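Local coordinates for protein glycoside hydrolase family 31 (PDB 5I0F) that degrades cycloalternan as a family 31 glycoside hydrolase, probably by cleaving its alpha-glucosidic linkages through a covalent intermediate, at residues Q199-G204 with D532-W537; F178-D183 with I548-C553; H11-S16 with D193-E198. All coordinates share one frame; numbering follows the deposited sequence.

Overall arrangement
The three contacts tie parts of the chain outside the closed eight-stranded barrel either to the barrel or to each other. Contact 2 is wholly buried, with all its touching residues in the interior, whereas contacts 1 and 3 are partly buried. Contact 1 is charged and ligand-rich, holding sugar and calcium ligands; contact 2 relies on a few uncharged bonds to the C-terminal part of helix 537-551 and the residues after it; contact 3 is mainly aromatic. Segment 193-198 runs directly into 199-204, and contacts 1 and 3 both reach the same glucose. Tyr182 packs on Gln203, joining contacts 1 and 2, while Arg181 NH2 probably bonds Asp193 O, joining contacts 2 and 3.

Contact 1: residues Q199-G204 with D532-W537; sequences QYKAQG and DEDSTW. With CA (calcium ion), chain E; GLC (alpha-D-glucopyranose), chain B; BGC (beta-D-glucopyranose), chain C.
Lys201 and Glu533 lie where the two backbones come nearest, CA to CA 4.5 Å, and here the loop after strand 527-529 of the (β/α)8 barrel meets the chain entering helix 203-206. Hydrogen bonds hold the amide of Gln203. Its NE2 donates to Asp532 O at 2.8 Å, in the plane of the amide and nearly straight (165° at the hydrogen), and also to Gln199 O, so that both N-H groups of the Gln203 amide are used. OE1 of the same group accepts from a water that also donates to Glu533 OE2 and receives the N-H of Gly204, bridging two flat groups set almost perpendicular. A carboxylate oxygen serves two backbone donors: Ala202 N reaches Glu533 OE1 over 3.1 Å (173°) from above the carboxylate plane, and Asp534 N comes to it from the other face, on the anti side. Ionic and metal bonds gather at Asp534. The Lys201 chain bends at chi3 (-58°), bringing CE against Asp534, and NZ forms a salt bridge with that residue, meeting OD1 at 2.7 Å on its syn side. Asp534 OD1 also binds the calcium ion at 2.5 Å, so one oxygen lies between two cations, which would be expected to favour its charged form; five waters are the metal's other ligands, one of them accepting from Ser535 N. Ring contacts occupy the sugar side. Lys201 CG sits over the centre of the Tyr200 ring, the glucose O5 lies off-centre over the opposite face, and Tyr200 OH bonds Glu593. Asp532 addresses the ring edge, with OD2 in the ring plane and 3.4 Å from Tyr200 CD1, while its OD1 accepts a hydrogen bond from O2 of the beta-glucose at 2.7 Å.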
loop_
_atom_site.group_PDB
_atom_site.type_symbol
_atom_site.label_atom_id
_atom_site.label_comp_id
_atom_site.label_asym_id
_atom_site.label_seq_id
_atom_site.Cartn_x
_atom_site.Cartn_y
_atom_site.Cartn_z
ATOM N N GLN A 199 3.950 4.359 3.786
ATOM C CA GLN A 199 4.016 4.812 5.172
ATOM C C GLN A 199 4.492 3.646 6.008
ATOM O O GLN A 199 3.742 2.660 6.184
ATOM C CB GLN A 199 2.650 5.330 5.645
ATOM C CG GLN A 199 2.569 5.701 7.116
ATOM C CD GLN A 199 3.593 6.711 7.537
ATOM O OE1 GLN A 199 3.745 7.758 6.908
ATOM N NE2 GLN A 199 4.316 6.409 8.593
ATOM N N TYR A 200 5.734 3.742 6.498
ATOM C CA TYR A 200 6.351 2.654 7.252
ATOM C C TYR A 200 5.848 2.739 8.687
ATOM O O TYR A 200 6.287 3.582 9.450
ATOM C CB TYR A 200 7.886 2.682 7.183
ATOM C CG TYR A 200 8.601 1.674 8.086
ATOM C CD1 TYR A 200 8.429 0.295 7.927
ATOM C CD2 TYR A 200 9.466 2.104 9.088
ATOM C CE1 TYR A 200 9.086 -0.620 8.756
ATOM C CE2 TYR A 200 10.133 1.202 9.909
ATOM C CZ TYR A 200 9.937 -0.159 9.752
ATOM O OH TYR A 200 10.608 -1.052 10.560
ATOM N N LYS A 201 4.898 1.859 9.000
ATOM C CA LYS A 201 4.243 1.739 10.309
ATOM C C LYS A 201 3.330 2.924 10.624
ATOM O O LYS A 201 3.431 4.002 10.013
ATOM C CB LYS A 201 5.267 1.443 11.440
ATOM C CG LYS A 201 6.214 0.286 11.073
ATOM C CD LYS A 201 7.061 -0.258 12.216
ATOM C CE LYS A 201 7.922 0.797 12.868
ATOM N NZ LYS A 201 8.771 0.222 13.952
ATOM N N ALA A 202 2.427 2.700 11.580
ATOM C CA ALA A 202 1.482 3.715 12.068
ATOM C C ALA A 202 0.684 4.386 10.939
ATOM O O ALA A 202 0.496 5.610 10.928
ATOM C CB ALA A 202 2.238 4.765 12.886
ATOM N N GLN A 203 0.191 3.586 9.992
ATOM C CA GLN A 203 -0.566 4.126 8.858
ATOM C C GLN A 203 -1.849 4.837 9.332
ATOM O O GLN A 203 -2.248 5.866 8.755
ATOM C CB GLN A 203 -0.933 3.034 7.870
ATOM C CG GLN A 203 0.263 2.341 7.184
ATOM C CD GLN A 203 0.864 1.172 7.983
ATOM O OE1 GLN A 203 0.246 0.654 8.916
ATOM N NE2 GLN A 203 2.052 0.726 7.584
ATOM N N GLY A 204 -2.482 4.290 10.370
ATOM C CA GLY A 204 -3.698 4.886 10.930
ATOM C C GLY A 204 -3.455 6.214 11.617
ATOM O O GLY A 204 -4.232 7.142 11.454
ATOM N N ASP A 532 3.383 -2.955 6.867
ATOM C CA ASP A 532 4.321 -3.009 7.978
ATOM C C ASP A 532 3.791 -2.343 9.227
ATOM O O ASP A 532 3.431 -1.163 9.183
ATOM C CB ASP A 532 5.603 -2.283 7.596
ATOM C CG ASP A 532 6.348 -2.939 6.475
ATOM O OD1 ASP A 532 6.070 -4.111 6.155
ATOM O OD2 ASP A 532 7.278 -2.281 5.945
ATOM N N GLU A 533 3.799 -3.063 10.353
ATOM C CA GLU A 533 3.416 -2.458 11.627
ATOM C C GLU A 533 4.216 -2.962 12.823
ATOM O O GLU A 533 4.847 -4.019 12.785
ATOM C CB GLU A 533 1.905 -2.658 11.926
ATOM C CG GLU A 533 0.989 -1.446 11.628
ATOM C CD GLU A 533 1.179 -0.248 12.566
ATOM O OE1 GLU A 533 2.302 -0.038 13.105
ATOM O OE2 GLU A 533 0.196 0.525 12.770
ATOM N N ASP A 534 4.132 -2.185 13.896
ATOM C CA ASP A 534 4.614 -2.572 15.212
ATOM C C ASP A 534 3.679 -3.615 15.854
ATOM O O ASP A 534 2.523 -3.775 15.452
ATOM C CB ASP A 534 4.692 -1.341 16.115
ATOM C CG ASP A 534 5.821 -0.396 15.718
ATOM O OD1 ASP A 534 7.000 -0.815 15.777
ATOM O OD2 ASP A 534 5.538 0.762 15.338
ATOM N N SER A 535 4.211 -4.331 16.842
ATOM C CA SER A 535 3.441 -5.283 17.606
ATOM C C SER A 535 2.758 -4.599 18.774
ATOM O O SER A 535 3.212 -4.706 19.936
ATOM C CB SER A 535 4.321 -6.439 18.117
ATOM O OG SER A 535 4.758 -7.255 17.033
ATOM N N THR A 536 1.663 -3.920 18.456
ATOM C CA THR A 536 0.888 -3.141 19.421
ATOM C C THR A 536 -0.617 -3.396 19.307
ATOM O O THR A 536 -1.120 -3.799 18.235
ATOM C CB THR A 536 1.111 -1.635 19.245
ATOM O OG1 THR A 536 0.581 -1.189 17.999
ATOM C CG2 THR A 536 2.592 -1.258 19.365
ATOM N N TRP A 537 -1.339 -3.086 20.391
ATOM C CA TRP A 537 -2.802 -3.158 20.369
ATOM C C TRP A 537 -3.402 -2.161 19.370
ATOM O O TRP A 537 -4.340 -2.491 18.677
ATOM C CB TRP A 537 -3.406 -2.968 21.763
ATOM C CG TRP A 537 -3.013 -4.063 22.682
ATOM C CD1 TRP A 537 -1.939 -4.082 23.529
ATOM C CD2 TRP A 537 -3.675 -5.323 22.841
ATOM N NE1 TRP A 537 -1.899 -5.281 24.219
ATOM C CE2 TRP A 537 -2.949 -6.061 23.812
ATOM C CE3 TRP A 537 -4.812 -5.900 22.265
ATOM C CZ2 TRP A 537 -3.332 -7.343 24.223
ATOM C CZ3 TRP A 537 -5.198 -7.186 22.684
ATOM C CH2 TRP A 537 -4.447 -7.892 23.643
HETATM CA CA CA E . 8.083 -1.177 18.054
HETATM C C1 GLC B . 11.994 -1.745 6.388
HETATM C C2 GLC B . 10.773 -2.656 6.238
HETATM C C3 GLC B . 10.370 -2.779 4.774
HETATM C C4 GLC B . 10.102 -1.395 4.205
HETATM C C5 GLC B . 11.385 -0.574 4.366
HETATM C C6 GLC B . 11.267 0.835 3.811
HETATM O O2 GLC B . 11.064 -3.938 6.803
HETATM O O3 GLC B . 9.193 -3.596 4.671
HETATM O O4 GLC B . 9.696 -1.491 2.824
HETATM O O5 GLC B . 11.759 -0.484 5.754
HETATM O O6 GLC B . 10.422 1.664 4.625
HETATM C C2 BGC C . 7.627 -5.869 3.422
HETATM C C3 BGC C . 8.049 -6.763 4.602
HETATM C C4 BGC C . 9.305 -7.539 4.221
HETATM C C5 BGC C . 10.421 -6.589 3.761
HETATM C C6 BGC C . 11.576 -7.409 3.199
HETATM C C1 BGC C . 8.647 -5.611 2.283
HETATM O O2 BGC C . 6.583 -4.897 3.631
HETATM O O3 BGC C . 6.981 -7.644 4.962
HETATM O O4 BGC C . 9.763 -8.331 5.334
HETATM O O5 BGC C . 10.001 -5.618 2.768
HETATM O O6 BGC C . 12.720 -6.581 2.969
HETATM O O HOH W 1 -1.864 1.325 11.088
HETATM O O HOH W 2 6.859 -3.210 17.823
HETATM O O HOH W 3 9.687 -1.886 16.216
HETATM O O HOH W 4 9.903 -1.878 19.261
HETATM O O HOH W 5 8.889 1.212 17.699
HETATM O O HOH W 6 6.384 -0.025 19.173
#

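Contact 2: residues F178-D183 with I548-C553; sequences FGERYD and ITAGAC
Thr549 and Arg181 form the principal polar link: the backbone N of Arg181 donates to Thr549 OG1 over 2.8 Å, and the angle of 171° at the hydrogen makes the bond almost straight. A chi1 of 56° sets the threonine hydroxyl between its own backbone N and carbonyl carbon, the crowded position, and there the N-H of Arg181 meets it. Beside it the backbones are close, with Glu180 CA 4.1 Å from Ala550 CA, and methyl meets methylene where Ala550 CB touches Glu180 CB at 3.9 Å. At the far end Cys553 SG takes a weak hydrogen bond from Gly179 N, 3.3 Å long and bent to 141°. Gly179 has a positive phi and no side chain, and Thr549 CB approaches its carbonyl oxygen.

A second shell sets these groups. The one proton of Thr549 OG1 has the carbonyl oxygens of Thr545 and Ala546, both in its own helix, within reach, while the oxygen accepts from Arg181 N. The bent Arg181 chain turns back on its segment, and its guanidinium grips Phe178 O side-on: NE and NH2 each stand 2.9 Å from that oxygen, which lies in the guanidinium plane. NH2 approaches in the carbonyl plane of Phe178 and NE from well above it. This clasp spans the corner at Phe178, and NH2 has a further partner in Asp193 O. Glu180 extends away from the contact, where its OE2 bonds Trp558 NE1.

The arrangement joins the edge strand 174-179 of a mixed five-stranded sheet to barrel helix 537-551. The direct polar grip is one strong bond to a hydroxyl and one weak one to a sulfur, with no salt bridge across the contact; all the touching residues are buried, and the arginine charge meets backbone carbonyls.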
loop_
_atom_site.group_PDB
_atom_site.type_symbol
_atom_site.label_atom_id
_atom_site.label_comp_id
_atom_site.label_asym_id
_atom_site.label_seq_id
_atom_site.Cartn_x
_atom_site.Cartn_y
_atom_site.Cartn_z
ATOM N N PHE A 178 -12.463 4.654 -0.227
ATOM C CA PHE A 178 -11.180 5.240 -0.567
ATOM C C PHE A 178 -10.020 4.248 -0.466
ATOM O O PHE A 178 -8.860 4.659 -0.296
ATOM C CB PHE A 178 -10.917 6.499 0.257
ATOM C CG PHE A 178 -12.043 7.501 0.208
ATOM C CD1 PHE A 178 -12.319 8.189 -0.956
ATOM C CD2 PHE A 178 -12.805 7.774 1.334
ATOM C CE1 PHE A 178 -13.335 9.108 -1.009
ATOM C CE2 PHE A 178 -13.815 8.719 1.287
ATOM C CZ PHE A 178 -14.093 9.377 0.114
ATOM N N GLY A 179 -10.348 2.958 -0.610
ATOM C CA GLY A 179 -9.376 1.879 -0.567
ATOM C C GLY A 179 -9.146 1.385 0.849
ATOM O O GLY A 179 -10.001 1.513 1.721
ATOM N N GLU A 180 -7.968 0.811 1.071
ATOM C CA GLU A 180 -7.610 0.290 2.398
ATOM C C GLU A 180 -7.259 1.471 3.323
ATOM O O GLU A 180 -6.318 2.232 3.051
ATOM C CB GLU A 180 -6.453 -0.693 2.261
ATOM C CG GLU A 180 -5.886 -1.261 3.573
ATOM C CD GLU A 180 -4.665 -2.114 3.334
ATOM O OE1 GLU A 180 -3.824 -1.715 2.471
ATOM O OE2 GLU A 180 -4.524 -3.186 4.003
ATOM N N ARG A 181 -8.018 1.616 4.410
ATOM C CA ARG A 181 -7.798 2.700 5.363
ATOM C C ARG A 181 -7.618 2.133 6.756
ATOM O O ARG A 181 -8.221 1.126 7.107
ATOM C CB ARG A 181 -8.950 3.724 5.326
ATOM C CG ARG A 181 -9.174 4.365 3.965
ATOM C CD ARG A 181 -8.085 5.388 3.680
ATOM N NE ARG A 181 -7.982 5.714 2.271
ATOM C CZ ARG A 181 -7.249 6.714 1.768
ATOM N NH1 ARG A 181 -6.547 7.535 2.548
ATOM N NH2 ARG A 181 -7.236 6.886 0.460
ATOM N N TYR A 182 -6.778 2.797 7.544
ATOM C CA TYR A 182 -6.295 2.278 8.818
ATOM C C TYR A 182 -6.800 3.032 10.048
ATOM O O TYR A 182 -6.551 2.615 11.175
ATOM C CB TYR A 182 -4.763 2.354 8.816
ATOM C CG TYR A 182 -4.104 1.474 7.781
ATOM C CD1 TYR A 182 -4.011 1.877 6.443
ATOM C CD2 TYR A 182 -3.525 0.269 8.137
ATOM C CE1 TYR A 182 -3.395 1.075 5.490
ATOM C CE2 TYR A 182 -2.916 -0.519 7.197
ATOM C CZ TYR A 182 -2.847 -0.100 5.873
ATOM O OH TYR A 182 -2.213 -0.867 4.936
ATOM N N ASP A 183 -7.488 4.142 9.829
ATOM C CA ASP A 183 -7.863 5.052 10.906
ATOM C C ASP A 183 -9.261 4.789 11.379
ATOM O O ASP A 183 -9.470 4.591 12.572
ATOM C CB ASP A 183 -7.629 6.538 10.548
ATOM C CG ASP A 183 -8.176 6.962 9.180
ATOM O OD1 ASP A 183 -8.800 6.162 8.445
ATOM O OD2 ASP A 183 -7.973 8.158 8.851
ATOM N N ILE A 548 -11.468 -4.510 6.646
ATOM C CA ILE A 548 -12.865 -4.200 6.372
ATOM C C ILE A 548 -12.988 -3.162 5.255
ATOM O O ILE A 548 -13.794 -3.344 4.324
ATOM C CB ILE A 548 -13.593 -3.727 7.649
ATOM C CG1 ILE A 548 -13.547 -4.838 8.695
ATOM C CG2 ILE A 548 -15.038 -3.323 7.343
ATOM C CD1 ILE A 548 -13.991 -4.397 10.072
ATOM N N THR A 549 -12.175 -2.099 5.326
ATOM C CA THR A 549 -12.221 -1.052 4.331
ATOM C C THR A 549 -11.694 -1.560 2.984
ATOM O O THR A 549 -12.286 -1.245 1.948
ATOM C CB THR A 549 -11.484 0.227 4.761
ATOM O OG1 THR A 549 -10.129 -0.041 5.114
ATOM C CG2 THR A 549 -12.183 0.873 5.936
ATOM N N ALA A 550 -10.634 -2.375 3.004
ATOM C CA ALA A 550 -10.118 -2.949 1.755
ATOM C C ALA A 550 -11.212 -3.835 1.117
ATOM O O ALA A 550 -11.470 -3.744 -0.089
ATOM C CB ALA A 550 -8.848 -3.741 2.008
ATOM N N GLY A 551 -11.874 -4.646 1.940
ATOM C CA GLY A 551 -13.006 -5.474 1.489
ATOM C C GLY A 551 -14.122 -4.675 0.829
ATOM O O GLY A 551 -14.647 -5.054 -0.247
ATOM N N ALA A 552 -14.424 -3.527 1.428
ATOM C CA ALA A 552 -15.467 -2.628 0.943
ATOM C C ALA A 552 -15.124 -1.910 -0.380
ATOM O O ALA A 552 -15.994 -1.227 -0.939
ATOM C CB ALA A 552 -15.833 -1.615 2.036
ATOM N N CYS A 553 -13.895 -2.068 -0.879
ATOM C CA CYS A 553 -13.508 -1.599 -2.210
ATOM C C CYS A 553 -13.144 -2.738 -3.156
ATOM O O CYS A 553 -12.615 -2.505 -4.246
ATOM C CB CYS A 553 -12.351 -0.609 -2.069
ATOM S SG CYS A 553 -12.822 0.766 -0.996
#

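Contact 3: residues H11-S16 with D193-E198; sequences HPYARS and DSVVFE. With GLC (alpha-D-glucopyranose), chain B.
Pro12 and Val195 mark the nearest approach of the backbones, their CA atoms 7.6 Å apart, a spacing bridged by side chains from a type I beta turn running from His11 to Ala14. Phe197 is the common target. With CG anti to the backbone N (chi1 178°), the Phe197 ring is carried toward the turn, and the edge of Tyr13 meets its face: the planes are 81° apart, and Tyr13 CE2 stands 3.7 Å from Phe197 CG, with CD2 over the ring centre. Pro12 CG touches Phe197 CD1 at 3.6 Å, and His11 CE1 meets Phe197 CE1 at 3.4 Å in an oblique aromatic pair. Inside the turn, Tyr13 N donates to His11 ND1 in the imidazole plane, consistent with that ring being held in this orientation. Val195 CG1 packs against both Pro12 CB and the tyrosine tip. The phenol ends in a 2.6 Å hydrogen bond from Tyr13 OH to the syn lone pair of Asp193 OD1, the groups meeting tip to tip, and a water lies within hydrogen-bonding distance of the same OH and of Val195 O. Asp193 OD2 pairs with Arg235, which also holds Pro12 O. This aromatic cluster of His11, Tyr13 and Phe197 seats a loop of the N-terminal domain on the chain leaving edge strand 191-194, and the next residue, Glu198, enters the glycan pocket, where its OE2 accepts a very short bond from the glucose O6.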
loop_
_atom_site.group_PDB
_atom_site.type_symbol
_atom_site.label_atom_id
_atom_site.label_comp_id
_atom_site.label_asym_id
_atom_site.label_seq_id
_atom_site.Cartn_x
_atom_site.Cartn_y
_atom_site.Cartn_z
ATOM N N HIS A 11 8.056 13.849 -3.186
ATOM C CA HIS A 11 7.481 13.039 -2.095
ATOM C C HIS A 11 6.035 13.577 -1.951
ATOM O O HIS A 11 5.848 14.773 -1.885
ATOM C CB HIS A 11 8.343 13.245 -0.840
ATOM C CG HIS A 11 7.941 12.437 0.359
ATOM N ND1 HIS A 11 6.694 12.521 0.915
ATOM C CD2 HIS A 11 8.660 11.642 1.186
ATOM C CE1 HIS A 11 6.617 11.731 1.975
ATOM N NE2 HIS A 11 7.809 11.195 2.171
ATOM N N PRO A 12 5.003 12.705 -1.915
ATOM C CA PRO A 12 3.633 13.271 -1.920
ATOM C C PRO A 12 3.217 14.085 -0.695
ATOM O O PRO A 12 2.224 14.809 -0.759
ATOM C CB PRO A 12 2.733 12.044 -2.091
ATOM C CG PRO A 12 3.583 10.867 -1.737
ATOM C CD PRO A 12 4.990 11.248 -2.115
ATOM N N TYR A 13 3.928 13.940 0.421
ATOM C CA TYR A 13 3.605 14.631 1.653
ATOM C C TYR A 13 4.721 15.515 2.229
ATOM O O TYR A 13 4.604 15.979 3.349
ATOM C CB TYR A 13 3.176 13.590 2.695
ATOM C CG TYR A 13 1.976 12.758 2.286
ATOM C CD1 TYR A 13 0.678 13.297 2.272
ATOM C CD2 TYR A 13 2.123 11.408 1.941
ATOM C CE1 TYR A 13 -0.423 12.523 1.908
ATOM C CE2 TYR A 13 1.036 10.633 1.579
ATOM C CZ TYR A 13 -0.235 11.182 1.549
ATOM O OH TYR A 13 -1.291 10.348 1.181
ATOM N N ALA A 14 5.794 15.752 1.477
ATOM C CA ALA A 14 6.922 16.508 2.002
ATOM C C ALA A 14 7.504 17.370 0.897
ATOM O O ALA A 14 7.392 17.045 -0.297
ATOM C CB ALA A 14 7.986 15.591 2.563
ATOM N N ARG A 15 8.099 18.478 1.324
ATOM C CA ARG A 15 8.802 19.387 0.424
ATOM C C ARG A 15 10.301 19.230 0.607
ATOM O O ARG A 15 10.773 19.042 1.733
ATOM C CB ARG A 15 8.404 20.833 0.717
ATOM C CG ARG A 15 6.896 21.069 0.734
ATOM C CD ARG A 15 6.547 22.352 1.466
ATOM N NE ARG A 15 6.954 22.321 2.870
ATOM C CZ ARG A 15 7.282 23.386 3.609
ATOM N NH1 ARG A 15 7.636 23.200 4.885
ATOM N NH2 ARG A 15 7.277 24.630 3.103
ATOM N N SER A 16 11.038 19.312 -0.499
ATOM C CA SER A 16 12.500 19.420 -0.473
ATOM C C SER A 16 12.922 20.894 -0.390
ATOM O O SER A 16 12.096 21.805 -0.519
ATOM C CB SER A 16 13.124 18.717 -1.694
ATOM O OG SER A 16 12.460 19.026 -2.897
ATOM N N ASP A 193 -6.671 11.814 1.122
ATOM C CA ASP A 193 -6.362 11.811 -0.297
ATOM C C ASP A 193 -6.129 10.375 -0.753
ATOM O O ASP A 193 -6.154 9.455 0.074
ATOM C CB ASP A 193 -5.183 12.786 -0.623
ATOM C CG ASP A 193 -3.800 12.296 -0.154
ATOM O OD1 ASP A 193 -3.675 11.386 0.697
ATOM O OD2 ASP A 193 -2.791 12.843 -0.674
ATOM N N SER A 194 -5.999 10.192 -2.060
ATOM C CA SER A 194 -5.740 8.908 -2.667
ATOM C C SER A 194 -4.516 8.999 -3.564
ATOM O O SER A 194 -4.616 9.382 -4.752
ATOM C CB SER A 194 -6.978 8.399 -3.425
ATOM O OG SER A 194 -7.947 7.960 -2.454
ATOM N N VAL A 195 -3.367 8.678 -2.960
ATOM C CA VAL A 195 -2.071 8.607 -3.630
ATOM C C VAL A 195 -1.332 7.405 -3.051
ATOM O O VAL A 195 -1.318 7.207 -1.837
ATOM C CB VAL A 195 -1.258 9.925 -3.497
ATOM C CG1 VAL A 195 -0.885 10.265 -2.056
ATOM C CG2 VAL A 195 -0.000 9.876 -4.360
ATOM N N VAL A 196 -0.753 6.588 -3.919
ATOM C CA VAL A 196 -0.037 5.406 -3.461
ATOM C C VAL A 196 1.194 5.916 -2.684
ATOM O O VAL A 196 1.920 6.801 -3.155
ATOM C CB VAL A 196 0.362 4.523 -4.643
ATOM C CG1 VAL A 196 1.320 3.434 -4.218
ATOM C CG2 VAL A 196 -0.883 3.952 -5.323
ATOM N N PHE A 197 1.384 5.422 -1.466
ATOM C CA PHE A 197 2.515 5.882 -0.634
ATOM C C PHE A 197 2.955 4.807 0.337
ATOM O O PHE A 197 2.115 4.056 0.867
ATOM C CB PHE A 197 2.150 7.165 0.134
ATOM C CG PHE A 197 3.249 7.659 1.026
ATOM C CD1 PHE A 197 4.408 8.185 0.479
ATOM C CD2 PHE A 197 3.165 7.560 2.390
ATOM C CE1 PHE A 197 5.440 8.639 1.277
ATOM C CE2 PHE A 197 4.204 8.003 3.204
ATOM C CZ PHE A 197 5.358 8.532 2.645
ATOM N N GLU A 198 4.259 4.725 0.567
ATOM C CA GLU A 198 4.796 3.816 1.568
ATOM C C GLU A 198 4.961 4.502 2.929
ATOM O O GLU A 198 5.975 5.146 3.186
ATOM C CB GLU A 198 6.125 3.194 1.139
ATOM C CG GLU A 198 6.482 2.041 2.072
ATOM C CD GLU A 198 7.956 1.875 2.389
ATOM O OE1 GLU A 198 8.822 2.148 1.527
ATOM O OE2 GLU A 198 8.229 1.401 3.517
HETATM C C1 GLC B . 11.994 -1.745 6.388
HETATM C C2 GLC B . 10.773 -2.656 6.238
HETATM C C3 GLC B . 10.370 -2.779 4.774
HETATM C C4 GLC B . 10.102 -1.395 4.205
HETATM C C5 GLC B . 11.385 -0.574 4.366
HETATM C C6 GLC B . 11.267 0.835 3.811
HETATM O O2 GLC B . 11.064 -3.938 6.803
HETATM O O3 GLC B . 9.193 -3.596 4.671
HETATM O O4 GLC B . 9.696 -1.491 2.824
HETATM O O5 GLC B . 11.759 -0.484 5.754
HETATM O O6 GLC B . 10.422 1.664 4.625
HETATM O O HOH W 7 -1.342 7.610 1.142
#